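Local structure of 4-alpha-glucanotransferase (Streptococcus agalactiae, 6M6T) at residues T431-L436 against K484-E489; S7-H12 against Y30-F35; N402-N407 against A414-Y419. The protein belongs to the 4-alpha-glucanotransferase (amylomaltase, or disproportionating enzyme) family and is built on a TIM-barrel fold with pockets that hold bound glycans. All coordinates share one frame; numbering follows the deposited sequence.

Contact 1 (T431-L436 against K484-E489); sequences TVLRTL and KAFLKE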
loop_
_atom_site.group_PDB
_atom_site.type_symbol
_atom_site.label_atom_id
_atom_site.label_comp_id
_atom_site.label_asym_id
_atom_site.label_seq_id
_atom_site.Cartn_x
_atom_site.Cartn_y
_atom_site.Cartn_z
ATOM N N THR A 431 -26.589 4.374 -3.409
ATOM C CA THR A 431 -26.841 4.647 -4.817
ATOM C C THR A 431 -25.615 4.314 -5.659
ATOM O O THR A 431 -25.654 3.431 -6.538
ATOM C CB THR A 431 -27.230 6.116 -5.017
ATOM O OG1 THR A 431 -28.128 6.542 -3.984
ATOM C CG2 THR A 431 -27.904 6.311 -6.382
ATOM N N VAL A 432 -24.511 5.022 -5.390
ATOM C CA VAL A 432 -23.317 4.887 -6.214
ATOM C C VAL A 432 -22.883 3.434 -6.261
ATOM O O VAL A 432 -22.512 2.923 -7.323
ATOM C CB VAL A 432 -22.191 5.810 -5.699
ATOM C CG1 VAL A 432 -20.873 5.545 -6.453
ATOM C CG2 VAL A 432 -22.592 7.268 -5.837
ATOM N N LEU A 433 -22.957 2.735 -5.126
ATOM C CA LEU A 433 -22.462 1.371 -5.075
ATOM C C LEU A 433 -23.373 0.405 -5.829
ATOM O O LEU A 433 -22.886 -0.572 -6.429
ATOM C CB LEU A 433 -22.299 0.958 -3.621
ATOM C CG LEU A 433 -21.037 1.484 -2.956
ATOM C CD1 LEU A 433 -21.182 1.413 -1.456
ATOM C CD2 LEU A 433 -19.881 0.633 -3.405
ATOM N N ARG A 434 -24.689 0.657 -5.831
ATOM C CA ARG A 434 -25.562 -0.126 -6.706
ATOM C C ARG A 434 -25.102 0.000 -8.152
ATOM O O ARG A 434 -24.887 -1.010 -8.845
ATOM C CB ARG A 434 -27.025 0.316 -6.555
ATOM C CG ARG A 434 -27.703 -0.217 -5.297
ATOM C CD ARG A 434 -29.047 -0.876 -5.622
ATOM N NE ARG A 434 -29.476 -1.795 -4.567
ATOM C CZ ARG A 434 -29.836 -1.406 -3.354
ATOM N NH1 ARG A 434 -29.838 -0.119 -3.051
ATOM N NH2 ARG A 434 -30.208 -2.301 -2.452
ATOM N N THR A 435 -24.875 1.241 -8.605
ATOM C CA THR A 435 -24.436 1.416 -9.990
ATOM C C THR A 435 -23.087 0.745 -10.243
ATOM O O THR A 435 -22.942 -0.022 -11.202
ATOM C CB THR A 435 -24.378 2.886 -10.375
ATOM O OG1 THR A 435 -25.612 3.518 -10.026
ATOM C CG2 THR A 435 -24.193 2.998 -11.867
ATOM N N LEU A 436 -22.087 1.020 -9.394
ATOM C CA LEU A 436 -20.770 0.386 -9.523
ATOM C C LEU A 436 -20.881 -1.119 -9.702
ATOM O O LEU A 436 -20.185 -1.714 -10.528
ATOM C CB LEU A 436 -19.911 0.690 -8.290
ATOM C CG LEU A 436 -18.577 -0.060 -8.107
ATOM C CD1 LEU A 436 -17.638 0.170 -9.246
ATOM C CD2 LEU A 436 -17.902 0.373 -6.850
ATOM N N LYS A 484 -23.837 -5.085 6.425
ATOM C CA LYS A 484 -23.424 -6.367 5.864
ATOM C C LYS A 484 -24.487 -6.913 4.926
ATOM O O LYS A 484 -24.166 -7.466 3.868
ATOM C CB LYS A 484 -23.123 -7.368 6.986
ATOM C CG LYS A 484 -21.881 -7.016 7.798
ATOM C CD LYS A 484 -21.957 -7.454 9.269
ATOM C CE LYS A 484 -21.322 -8.813 9.478
ATOM N NZ LYS A 484 -22.289 -9.850 9.061
ATOM N N ALA A 485 -25.763 -6.769 5.301
ATOM C CA ALA A 485 -26.848 -7.264 4.460
ATOM C C ALA A 485 -26.918 -6.493 3.148
ATOM O O ALA A 485 -27.177 -7.073 2.089
ATOM C CB ALA A 485 -28.171 -7.163 5.215
ATOM N N PHE A 486 -26.660 -5.186 3.210
ATOM C CA PHE A 486 -26.606 -4.373 2.006
ATOM C C PHE A 486 -25.521 -4.865 1.058
ATOM O O PHE A 486 -25.744 -4.992 -0.160
ATOM C CB PHE A 486 -26.355 -2.912 2.372
ATOM C CG PHE A 486 -26.023 -2.070 1.189
ATOM C CD1 PHE A 486 -26.947 -1.897 0.173
ATOM C CD2 PHE A 486 -24.777 -1.499 1.054
ATOM C CE1 PHE A 486 -26.644 -1.141 -0.937
ATOM C CE2 PHE A 486 -24.473 -0.744 -0.057
ATOM C CZ PHE A 486 -25.401 -0.569 -1.057
ATOM N N LEU A 487 -24.320 -5.108 1.594
ATOM C CA LEU A 487 -23.235 -5.570 0.734
ATOM C C LEU A 487 -23.568 -6.935 0.139
ATOM O O LEU A 487 -23.402 -7.154 -1.066
ATOM C CB LEU A 487 -21.899 -5.605 1.495
ATOM C CG LEU A 487 -20.647 -6.089 0.734
ATOM C CD1 LEU A 487 -20.457 -5.330 -0.567
ATOM C CD2 LEU A 487 -19.382 -6.032 1.573
ATOM N N LYS A 488 -24.062 -7.865 0.962
ATOM C CA LYS A 488 -24.444 -9.164 0.411
ATOM C C LYS A 488 -25.489 -9.004 -0.682
ATOM O O LYS A 488 -25.439 -9.699 -1.702
ATOM C CB LYS A 488 -24.967 -10.113 1.493
ATOM C CG LYS A 488 -25.213 -11.516 0.942
ATOM C CD LYS A 488 -25.853 -12.426 1.950
ATOM C CE LYS A 488 -25.121 -13.765 2.033
ATOM N NZ LYS A 488 -25.194 -14.382 3.411
ATOM N N GLU A 489 -26.435 -8.078 -0.493
ATOM C CA GLU A 489 -27.500 -7.903 -1.474
ATOM C C GLU A 489 -26.938 -7.438 -2.812
ATOM O O GLU A 489 -27.208 -8.056 -3.845
ATOM C CB GLU A 489 -28.558 -6.921 -0.967
ATOM C CG GLU A 489 -29.653 -6.629 -1.976
ATOM C CD GLU A 489 -30.465 -5.412 -1.597
ATOM O OE1 GLU A 489 -31.425 -5.052 -2.327
ATOM O OE2 GLU A 489 -30.134 -4.815 -0.552
#
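Phe486 is the first residue of 484-489 to reach across to 431-436, and its ring lies between Leu433 and Arg434. Its CG is anti to the backbone N (chi1 169°), which carries the ring toward 431-436. One side of the ring rim, at CE2, comes 4.2 Å from CD1 of Leu433, an apolar contact in which the leucine methyl lies at the ring edge. The other side, at CE1, sits over a face of the Arg434 guanidinium, 4.0 Å from NH1. The two planes are steeply inclined, 76° apart, so the ring edge rather than its face meets the guanidinium. One turn later, the extended side chain of Glu489 closes a salt bridge, with OE1 3.0 Å from NH2 of Arg434. That nitrogen lies well above the carboxylate plane, near both oxygens, so the charges meet without in-plane pairing. The partly exposed ion pair borders the buried Leu433-Phe486 packing, and Glu426 offers Arg434 a second, long and weak, partner. With axes 11.3 Å apart and inclined by 26°, the segments pack as near-parallel helices, as in the outer helical layer of a TIM barrel.

Contact 2 (S7-H12 against Y30-F35); sequences SGVLMH and YAFVDF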
loop_
_atom_site.group_PDB
_atom_site.type_symbol
_atom_site.label_atom_id
_atom_site.label_comp_id
_atom_site.label_asym_id
_atom_site.label_seq_id
_atom_site.Cartn_x
_atom_site.Cartn_y
_atom_site.Cartn_z
ATOM N N SER A 7 -16.246 -9.501 -6.464
ATOM C CA SER A 7 -16.181 -8.212 -5.795
ATOM C C SER A 7 -15.281 -8.342 -4.576
ATOM O O SER A 7 -14.873 -9.443 -4.176
ATOM C CB SER A 7 -17.563 -7.695 -5.387
ATOM O OG SER A 7 -17.814 -7.949 -4.019
ATOM N N GLY A 8 -14.938 -7.187 -4.018
ATOM C CA GLY A 8 -14.015 -7.155 -2.900
ATOM C C GLY A 8 -14.131 -5.842 -2.168
ATOM O O GLY A 8 -14.827 -4.919 -2.593
ATOM N N VAL A 9 -13.428 -5.775 -1.049
ATOM C CA VAL A 9 -13.510 -4.636 -0.146
ATOM C C VAL A 9 -12.117 -4.038 -0.010
ATOM O O VAL A 9 -11.119 -4.767 0.014
ATOM C CB VAL A 9 -14.124 -5.066 1.212
ATOM C CG1 VAL A 9 -13.888 -4.056 2.317
ATOM C CG2 VAL A 9 -15.624 -5.294 1.045
ATOM N N LEU A 10 -12.050 -2.703 0.031
ATOM C CA LEU A 10 -10.788 -1.962 0.121
ATOM C C LEU A 10 -10.624 -1.424 1.545
ATOM O O LEU A 10 -11.210 -0.398 1.923
ATOM C CB LEU A 10 -10.728 -0.838 -0.908
ATOM C CG LEU A 10 -9.464 0.014 -0.812
ATOM C CD1 LEU A 10 -8.278 -0.674 -1.487
ATOM C CD2 LEU A 10 -9.691 1.368 -1.416
ATOM N N MET A 11 -9.799 -2.114 2.325
ATOM C CA MET A 11 -9.543 -1.722 3.706
ATOM C C MET A 11 -8.131 -2.110 4.111
ATOM O O MET A 11 -7.780 -3.296 4.126
ATOM C CB MET A 11 -10.520 -2.369 4.668
ATOM C CG MET A 11 -10.924 -1.417 5.728
ATOM S SD MET A 11 -11.504 -2.267 7.173
ATOM C CE MET A 11 -11.857 -0.791 8.075
ATOM N N HIS A 12 -7.343 -1.129 4.502
ATOM C CA HIS A 12 -5.997 -1.440 4.922
ATOM C C HIS A 12 -6.006 -2.035 6.324
ATOM O O HIS A 12 -6.852 -1.701 7.162
ATOM C CB HIS A 12 -5.122 -0.190 4.887
ATOM C CG HIS A 12 -3.663 -0.493 4.925
ATOM N ND1 HIS A 12 -2.713 0.461 5.205
ATOM C CD2 HIS A 12 -2.990 -1.651 4.722
ATOM C CE1 HIS A 12 -1.513 -0.093 5.162
ATOM N NE2 HIS A 12 -1.653 -1.376 4.875
ATOM N N TYR A 30 -8.939 -11.589 11.369
ATOM C CA TYR A 30 -9.659 -12.836 11.106
ATOM C C TYR A 30 -11.167 -12.612 11.126
ATOM O O TYR A 30 -11.901 -13.237 10.349
ATOM C CB TYR A 30 -9.261 -13.912 12.127
ATOM C CG TYR A 30 -7.785 -14.258 12.132
ATOM C CD1 TYR A 30 -6.888 -13.554 12.927
ATOM C CD2 TYR A 30 -7.288 -15.291 11.340
ATOM C CE1 TYR A 30 -5.535 -13.858 12.929
ATOM C CE2 TYR A 30 -5.936 -15.603 11.330
ATOM C CZ TYR A 30 -5.061 -14.885 12.127
ATOM O OH TYR A 30 -3.711 -15.192 12.114
ATOM N N ALA A 31 -11.642 -11.697 11.978
ATOM C CA ALA A 31 -13.054 -11.326 11.940
ATOM C C ALA A 31 -13.409 -10.659 10.612
ATOM O O ALA A 31 -14.489 -10.899 10.059
ATOM C CB ALA A 31 -13.394 -10.410 13.119
ATOM N N PHE A 32 -12.505 -9.828 10.082
ATOM C CA PHE A 32 -12.734 -9.195 8.787
ATOM C C PHE A 32 -12.800 -10.225 7.671
ATOM O O PHE A 32 -13.636 -10.117 6.764
ATOM C CB PHE A 32 -11.643 -8.173 8.496
ATOM C CG PHE A 32 -12.004 -7.236 7.400
ATOM C CD1 PHE A 32 -12.851 -6.173 7.644
ATOM C CD2 PHE A 32 -11.521 -7.417 6.118
ATOM C CE1 PHE A 32 -13.222 -5.323 6.632
ATOM C CE2 PHE A 32 -11.882 -6.547 5.113
ATOM C CZ PHE A 32 -12.720 -5.492 5.374
ATOM N N VAL A 33 -11.924 -11.230 7.709
ATOM C CA VAL A 33 -12.055 -12.333 6.752
ATOM C C VAL A 33 -13.424 -12.991 6.897
ATOM O O VAL A 33 -14.135 -13.214 5.905
ATOM C CB VAL A 33 -10.917 -13.357 6.938
ATOM C CG1 VAL A 33 -10.837 -14.303 5.751
ATOM C CG2 VAL A 33 -9.595 -12.660 7.137
ATOM N N ASP A 34 -13.793 -13.337 8.145
ATOM C CA ASP A 34 -15.087 -13.945 8.435
ATOM C C ASP A 34 -16.217 -13.126 7.818
ATOM O O ASP A 34 -17.174 -13.679 7.248
ATOM C CB ASP A 34 -15.279 -14.061 9.955
ATOM C CG ASP A 34 -14.574 -15.287 10.576
ATOM O OD1 ASP A 34 -14.442 -16.327 9.890
ATOM O OD2 ASP A 34 -14.164 -15.207 11.767
ATOM N N PHE A 35 -16.104 -11.799 7.901
ATOM C CA PHE A 35 -17.129 -10.923 7.351
ATOM C C PHE A 35 -17.109 -10.932 5.828
ATOM O O PHE A 35 -18.156 -10.770 5.188
ATOM C CB PHE A 35 -16.945 -9.506 7.895
ATOM C CG PHE A 35 -17.236 -8.436 6.896
ATOM C CD1 PHE A 35 -18.540 -8.074 6.615
ATOM C CD2 PHE A 35 -16.205 -7.786 6.225
ATOM C CE1 PHE A 35 -18.812 -7.092 5.674
ATOM C CE2 PHE A 35 -16.478 -6.791 5.277
ATOM C CZ PHE A 35 -17.771 -6.451 5.000
#
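Val9, on the barrel strand, makes the first contact with segment 30-35 of helix 27-38 by placing its CG1 methyl at the rim of the Phe32 ring, 3.6 Å from CZ and close to the ring plane. CG1 is the branch anti to the backbone N (chi1 164°), and this rotation brings it to the ring, while CG2 takes the place beside the N. Two residues further on, where the strand has passed into loop, Met11 meets the same end of the ring with two parts of its side chain. Its CB lies 3.9 Å from CZ of Phe32, and beyond CG the chain runs on extended to place SD 3.5 Å from CE1 of Phe32. The sulfur is 4.3 Å from the ring centroid and 41° off the normal, an oblique Met-aromatic contact. Phe32 is thus met at its CZ-CE1 end by both residues. Within its own helix, Phe35 sets CD2 3.9 Å above one face of the ring, towards its rim. No hydrogen bond crosses this buried contact, which rests on apolar and sulfur-aromatic packing alone.

Met448 of helix 448-451 touches Val9, Met11, Phe32 and Phe35, and the Phe32 ring also meets that of Trp44, whose NE1 is hydrogen-bonded to Met11 O. Strand 6-10 runs parallel to its neighbours 43-45 and 443-447 in the barrel sheet, and helix 27-38 covers it as the helix of the beta-alpha-beta unit that leads on to strand 43-45.

Contact 3 (N402-N407 against A414-Y419); sequences NGWFEN and AYAENY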
loop_
_atom_site.group_PDB
_atom_site.type_symbol
_atom_site.label_atom_id
_atom_site.label_comp_id
_atom_site.label_asym_id
_atom_site.label_seq_id
_atom_site.Cartn_x
_atom_site.Cartn_y
_atom_site.Cartn_z
ATOM N N ASN A 402 -19.420 10.137 0.078
ATOM C CA ASN A 402 -20.149 11.205 0.741
ATOM C C ASN A 402 -19.448 12.530 0.572
ATOM O O ASN A 402 -20.111 13.568 0.454
ATOM C CB ASN A 402 -20.319 10.893 2.213
ATOM C CG ASN A 402 -21.563 10.116 2.472
ATOM O OD1 ASN A 402 -22.538 10.235 1.731
ATOM N ND2 ASN A 402 -21.550 9.302 3.522
ATOM N N GLY A 403 -18.113 12.511 0.545
ATOM C CA GLY A 403 -17.368 13.740 0.324
ATOM C C GLY A 403 -17.392 14.191 -1.127
ATOM O O GLY A 403 -17.599 15.372 -1.416
ATOM N N TRP A 404 -17.166 13.258 -2.059
ATOM C CA TRP A 404 -17.209 13.594 -3.483
ATOM C C TRP A 404 -18.537 14.242 -3.861
ATOM O O TRP A 404 -18.566 15.209 -4.632
ATOM C CB TRP A 404 -16.951 12.334 -4.312
ATOM C CG TRP A 404 -17.520 12.346 -5.689
ATOM C CD1 TRP A 404 -16.889 12.741 -6.833
ATOM C CD2 TRP A 404 -18.826 11.896 -6.085
ATOM N NE1 TRP A 404 -17.722 12.577 -7.912
ATOM C CE2 TRP A 404 -18.918 12.062 -7.480
ATOM C CE3 TRP A 404 -19.928 11.376 -5.392
ATOM C CZ2 TRP A 404 -20.072 11.737 -8.197
ATOM C CZ3 TRP A 404 -21.076 11.050 -6.110
ATOM C CH2 TRP A 404 -21.135 11.236 -7.499
ATOM N N PHE A 405 -19.641 13.760 -3.278
ATOM C CA PHE A 405 -20.959 14.293 -3.600
ATOM C C PHE A 405 -21.184 15.724 -3.111
ATOM O O PHE A 405 -22.077 16.399 -3.631
ATOM C CB PHE A 405 -22.059 13.393 -3.040
ATOM C CG PHE A 405 -23.396 13.640 -3.678
ATOM C CD1 PHE A 405 -23.573 13.419 -5.035
ATOM C CD2 PHE A 405 -24.461 14.142 -2.940
ATOM C CE1 PHE A 405 -24.790 13.674 -5.643
ATOM C CE2 PHE A 405 -25.682 14.397 -3.540
ATOM C CZ PHE A 405 -25.847 14.161 -4.891
ATOM N N GLU A 406 -20.427 16.209 -2.122
ATOM C CA GLU A 406 -20.580 17.613 -1.740
ATOM C C GLU A 406 -20.066 18.531 -2.836
ATOM O O GLU A 406 -20.721 19.518 -3.186
ATOM C CB GLU A 406 -19.831 17.924 -0.449
ATOM C CG GLU A 406 -19.813 16.825 0.591
ATOM C CD GLU A 406 -19.552 17.378 1.979
ATOM O OE1 GLU A 406 -19.585 18.628 2.127
ATOM O OE2 GLU A 406 -19.313 16.573 2.914
ATOM N N ASN A 407 -18.900 18.226 -3.394
ATOM C CA ASN A 407 -18.182 19.170 -4.249
ATOM C C ASN A 407 -18.544 19.002 -5.711
ATOM O O ASN A 407 -17.685 18.893 -6.579
ATOM C CB ASN A 407 -16.692 19.005 -4.023
ATOM C CG ASN A 407 -16.340 19.118 -2.569
ATOM O OD1 ASN A 407 -16.794 20.047 -1.886
ATOM N ND2 ASN A 407 -15.553 18.170 -2.068
ATOM N N ALA A 414 -27.416 17.054 -10.028
ATOM C CA ALA A 414 -28.663 16.673 -10.681
ATOM C C ALA A 414 -28.419 15.572 -11.700
ATOM O O ALA A 414 -29.109 14.543 -11.715
ATOM C CB ALA A 414 -29.297 17.896 -11.346
ATOM N N TYR A 415 -27.410 15.766 -12.542
ATOM C CA TYR A 415 -27.101 14.794 -13.573
ATOM C C TYR A 415 -26.725 13.444 -12.976
ATOM O O TYR A 415 -27.158 12.400 -13.477
ATOM C CB TYR A 415 -25.982 15.354 -14.436
ATOM C CG TYR A 415 -25.297 14.362 -15.304
ATOM C CD1 TYR A 415 -25.745 14.133 -16.588
ATOM C CD2 TYR A 415 -24.181 13.673 -14.859
ATOM C CE1 TYR A 415 -25.118 13.227 -17.411
ATOM C CE2 TYR A 415 -23.538 12.764 -15.684
ATOM C CZ TYR A 415 -24.019 12.549 -16.961
ATOM O OH TYR A 415 -23.409 11.653 -17.795
ATOM N N ALA A 416 -25.930 13.440 -11.899
ATOM C CA ALA A 416 -25.511 12.180 -11.283
ATOM C C ALA A 416 -26.686 11.464 -10.633
ATOM O O ALA A 416 -26.757 10.230 -10.649
ATOM C CB ALA A 416 -24.405 12.427 -10.255
ATOM N N GLU A 417 -27.618 12.220 -10.057
ATOM C CA GLU A 417 -28.802 11.585 -9.484
ATOM C C GLU A 417 -29.696 11.012 -10.580
ATOM O O GLU A 417 -30.389 10.012 -10.358
ATOM C CB GLU A 417 -29.566 12.581 -8.600
ATOM C CG GLU A 417 -28.819 12.988 -7.316
ATOM C CD GLU A 417 -29.633 13.906 -6.392
ATOM O OE1 GLU A 417 -30.266 14.866 -6.893
ATOM O OE2 GLU A 417 -29.620 13.673 -5.157
ATOM N N ASN A 418 -29.696 11.639 -11.755
ATOM C CA ASN A 418 -30.382 11.090 -12.914
ATOM C C ASN A 418 -29.773 9.764 -13.373
ATOM O O ASN A 418 -30.375 8.694 -13.218
ATOM C CB ASN A 418 -30.335 12.109 -14.050
ATOM C CG ASN A 418 -31.692 12.354 -14.662
ATOM O OD1 ASN A 418 -32.576 11.497 -14.584
ATOM N ND2 ASN A 418 -31.871 13.526 -15.283
ATOM N N TYR A 419 -28.545 9.838 -13.880
ATOM C CA TYR A 419 -27.796 8.722 -14.448
ATOM C C TYR A 419 -27.865 7.446 -13.632
ATOM O O TYR A 419 -27.925 6.352 -14.192
ATOM C CB TYR A 419 -26.334 9.122 -14.584
ATOM C CG TYR A 419 -25.500 8.198 -15.425
ATOM C CD1 TYR A 419 -25.049 6.979 -14.929
ATOM C CD2 TYR A 419 -25.124 8.560 -16.718
ATOM C CE1 TYR A 419 -24.259 6.135 -15.718
ATOM C CE2 TYR A 419 -24.341 7.731 -17.501
ATOM C CZ TYR A 419 -23.910 6.524 -16.999
ATOM O OH TYR A 419 -23.132 5.712 -17.787
#
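Trp404 and Ala416, both buried, form the enclosed side of this contact, Phe405 and Glu417 the more open one. On the enclosed side the six-membered part of the indole points its CH2 at the methyl of Ala416, 4.4 Å from CB and oblique to the ring. The small alanine side chain, directed at 402-407, meets the far end of a large one, and Val432 of helix 428-438 also touches the indole. The indole NE1 has a weak hydrogen bond to Glu368 O.

Nearer solvent, the approach is closer: the partly exposed ring of Phe405 crosses the Glu417 side chain at about a right angle. Its CZ lies 4.0 Å from CG and 3.8 Å from OE2 of Glu417, the oxygen being oblique to the ring. Glu417 arrives with an extended chain beyond CG, its aliphatic part and carboxylate both passing close to CZ. OE2 is salt-bridged to Arg422, so its charge is met there, while the approach to Phe405 is plain van der Waals contact. No hydrogen bond joins the two segments. Segment 402-407 starts on helix 401-404 and 414-419 lies on helix 410-419, the next in the chain, within the helical excursion connecting barrel strands 389-392 and 443-447 of the TIM-barrel fold.

Overall arrangement
Helix 428-438 connects contacts 1 and 3, whose centres are 17 Å apart: CG2 of Val432 packs 4.1 Å from CZ3 of Trp404. Contact 1 also meets contact 2, centre to centre 15 Å away, through Leu487, whose CD2 lies 3.8 Å from CZ of Phe35 and 3.9 Å from CG2 of Val9. Helix 481-493 therefore packs against both helix 27-38 and the barrel strand beneath. Contacts 2 and 3 do not touch, their nearest atoms being about 13 Å apart. The Trp404 side chain of contact 3 is about 11 Å from bound AC1 and GLC, and no residue of the three contacts is among those lining the glycan pockets.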